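Local coordinates for cyclic nucleotide-binding protein (Brucella abortus biovar 1, PDB 5D1I) that is of unknown function but has the beta-barrel fold of cyclic nucleotide-binding domains and may belong to a family of DNA-binding transcription factors, at residues Thr65-Thr69 with Glu110-Ile114. Sequence-based numbering, arbitrary orientation.
Sequences TGTIT and ETEVI
In the beta-barrel of this cyclic nucleotide-binding (cupin-type) domain, residues 65-69 cross from one sheet to the other, and T111-I114 open strand 111-117, with E110 in the loop just before it. The directions T65-I68 and E110-V113, taken between CA atoms, differ by 100°, so pairing is confined to one end. There, extended T65 (phi/psi -133/150) forms an antiparallel hydrogen-bonded pair with E112, CA-CA 5.2 Å: E112 N donates to T65 O at 2.8 Å, and T65 N returns a weak bond to E112 O at 3.3 Å. Both side chains lie on the same sheet face, T65 OG1 (chi1 p) 3.6 Å from E112 CB; the E112 carboxylate is engaged elsewhere, in a salt bridge with R41. One water links T65 OG1 (2.5 Å) to E110 O, to which it donates (2.9 Å). G66, at phi/psi 113/-172, turns the chain out of this pairing. Its CA is 4.0 Å from T111 CA, and a CB here would fall 2.3 Å from T111 OG1, so the close approach depends on glycine. T67 N then makes a weak 3.1 Å bond to T111 OG1 (chi1 m), which also bonds V109 O. Beyond the turn, I68 enters strand 68-74, which pairs with 77-84 and 104-107. Its mt side chain reaches the buried interior, where I68 CG1 lies 4.1 Å from T111 CG2 and I68 CD1 4.2 Å from V113 CG1.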
ATOM      1  N   THR A  65     -10.307   5.050   9.618  1.00 16.41           N
ATOM      2  CA  THR A  65     -10.963   6.353   9.601  1.00 17.60           C
ATOM      3  C   THR A  65     -10.095   7.380  10.320  1.00 20.67           C
ATOM      4  O   THR A  65      -9.359   7.035  11.241  1.00 15.29           O
ATOM      5  CB  THR A  65     -12.359   6.314  10.264  1.00 18.84           C
ATOM      6  OG1 THR A  65     -12.233   5.911  11.633  1.00 19.89           O
ATOM      7  CG2 THR A  65     -13.281   5.348   9.535  1.00 22.26           C
ATOM      8  N   GLY A  66     -10.179   8.636   9.896  1.00 19.62           N
ATOM      9  CA  GLY A  66      -9.464   9.708  10.566  1.00 17.19           C
ATOM     10  C   GLY A  66      -8.353  10.322   9.738  1.00 20.42           C
ATOM     11  O   GLY A  66      -8.201  10.021   8.553  1.00 19.36           O
ATOM     12  N   THR A  67      -7.574  11.194  10.369  1.00 15.65           N
ATOM     13  CA  THR A  67      -6.497  11.895   9.682  1.00 15.22           C
ATOM     14  C   THR A  67      -5.255  11.970  10.559  1.00 16.97           C
ATOM     15  O   THR A  67      -5.327  12.315  11.744  1.00 16.13           O
ATOM     16  CB  THR A  67      -6.913  13.329   9.277  1.00 19.57           C
ATOM     17  OG1 THR A  67      -8.154  13.290   8.564  1.00 30.13           O
ATOM     18  CG2 THR A  67      -5.847  13.968   8.402  1.00 24.46           C
ATOM     19  N   ILE A  68      -4.116  11.652   9.960  1.00 14.24           N
ATOM     20  CA  ILE A  68      -2.838  11.681  10.644  1.00 14.27           C
ATOM     21  C   ILE A  68      -1.879  12.589   9.887  1.00 18.71           C
ATOM     22  O   ILE A  68      -1.728  12.464   8.673  1.00 18.30           O
ATOM     23  CB  ILE A  68      -2.239  10.265  10.765  1.00 13.19           C
ATOM     24  CG1 ILE A  68      -2.969   9.469  11.848  1.00 13.46           C
ATOM     25  CG2 ILE A  68      -0.746  10.324  11.056  1.00 13.17           C
ATOM     26  CD1 ILE A  68      -2.565   8.008  11.902  1.00 17.04           C
ATOM     27  N   THR A  69      -1.250  13.517  10.598  1.00 15.48           N
ATOM     28  CA  THR A  69      -0.222  14.354   9.998  1.00 15.82           C
ATOM     29  C   THR A  69       1.156  13.723  10.166  1.00 16.39           C
ATOM     30  O   THR A  69       1.563  13.385  11.280  1.00 15.97           O
ATOM     31  CB  THR A  69      -0.219  15.763  10.609  1.00 17.58           C
ATOM     32  OG1 THR A  69      -1.416  16.442  10.225  1.00 23.12           O
ATOM     33  CG2 THR A  69       0.977  16.559  10.120  1.00 21.83           C
ATOM     34  N   GLU A 110      -9.839  12.260  15.918  1.00 22.59           N
ATOM     35  CA  GLU A 110      -9.994  10.884  16.377  1.00 20.64           C
ATOM     36  C   GLU A 110      -9.833   9.949  15.189  1.00 18.93           C
ATOM     37  O   GLU A 110     -10.521  10.091  14.181  1.00 21.70           O
ATOM     38  CB  GLU A 110     -11.342  10.652  17.054  1.00 24.97           C
ATOM     39  CG  GLU A 110     -11.498   9.223  17.549  1.00 21.52           C
ATOM     40  CD  GLU A 110     -12.801   8.989  18.274  1.00 33.70           C
ATOM     41  OE1 GLU A 110     -12.856   9.261  19.489  1.00 38.03           O
ATOM     42  OE2 GLU A 110     -13.767   8.531  17.629  1.00 37.04           O
ATOM     43  N   THR A 111      -8.900   9.013  15.312  1.00 17.91           N
ATOM     44  CA  THR A 111      -8.472   8.194  14.184  1.00 17.47           C
ATOM     45  C   THR A 111      -8.409   6.726  14.575  1.00 23.66           C
ATOM     46  O   THR A 111      -7.900   6.376  15.642  1.00 23.91           O
ATOM     47  CB  THR A 111      -7.093   8.658  13.664  1.00 15.58           C
ATOM     48  OG1 THR A 111      -7.198  10.005  13.190  1.00 16.13           O
ATOM     49  CG2 THR A 111      -6.589   7.766  12.532  1.00 14.15           C
ATOM     50  N   GLU A 112      -8.940   5.869  13.712  1.00 20.38           N
ATOM     51  CA  GLU A 112      -8.921   4.440  13.962  1.00 14.99           C
ATOM     52  C   GLU A 112      -7.963   3.755  13.013  1.00 14.83           C
ATOM     53  O   GLU A 112      -8.048   3.926  11.795  1.00 16.21           O
ATOM     54  CB  GLU A 112     -10.322   3.845  13.827  1.00 23.40           C
ATOM     55  CG  GLU A 112     -10.342   2.335  13.924  1.00 34.60           C
ATOM     56  CD  GLU A 112     -11.673   1.801  14.402  1.00 45.29           C
ATOM     57  OE1 GLU A 112     -12.017   0.659  14.034  1.00 44.35           O
ATOM     58  OE2 GLU A 112     -12.370   2.516  15.155  1.00 37.27           O
ATOM     59  N   VAL A 113      -7.041   2.986  13.578  1.00 14.23           N
ATOM     60  CA  VAL A 113      -6.034   2.304  12.783  1.00 12.42           C
ATOM     61  C   VAL A 113      -6.026   0.806  13.054  1.00 13.51           C
ATOM     62  O   VAL A 113      -6.430   0.345  14.121  1.00 19.94           O
ATOM     63  CB  VAL A 113      -4.619   2.863  13.046  1.00 17.07           C
ATOM     64  CG1 VAL A 113      -4.530   4.329  12.638  1.00 12.14           C
ATOM     65  CG2 VAL A 113      -4.235   2.682  14.508  1.00 15.72           C
ATOM     66  N   ILE A 114      -5.564   0.058  12.063  1.00 13.54           N
ATOM     67  CA  ILE A 114      -5.332  -1.368  12.194  1.00 17.25           C
ATOM     68  C   ILE A 114      -3.836  -1.592  12.374  1.00 17.02           C
ATOM     69  O   ILE A 114      -3.047  -1.167  11.533  1.00 14.01           O
ATOM     70  CB  ILE A 114      -5.834  -2.128  10.954  1.00 23.00           C
ATOM     71  CG1 ILE A 114      -7.361  -2.183  10.944  1.00 30.62           C
ATOM     72  CG2 ILE A 114      -5.241  -3.517  10.902  1.00 23.96           C
ATOM     73  CD1 ILE A 114      -7.939  -2.711   9.650  1.00 29.83           C
TER
HETATM   74  O   HOH W   1     -12.020   7.806  13.318  1.00 24.65           O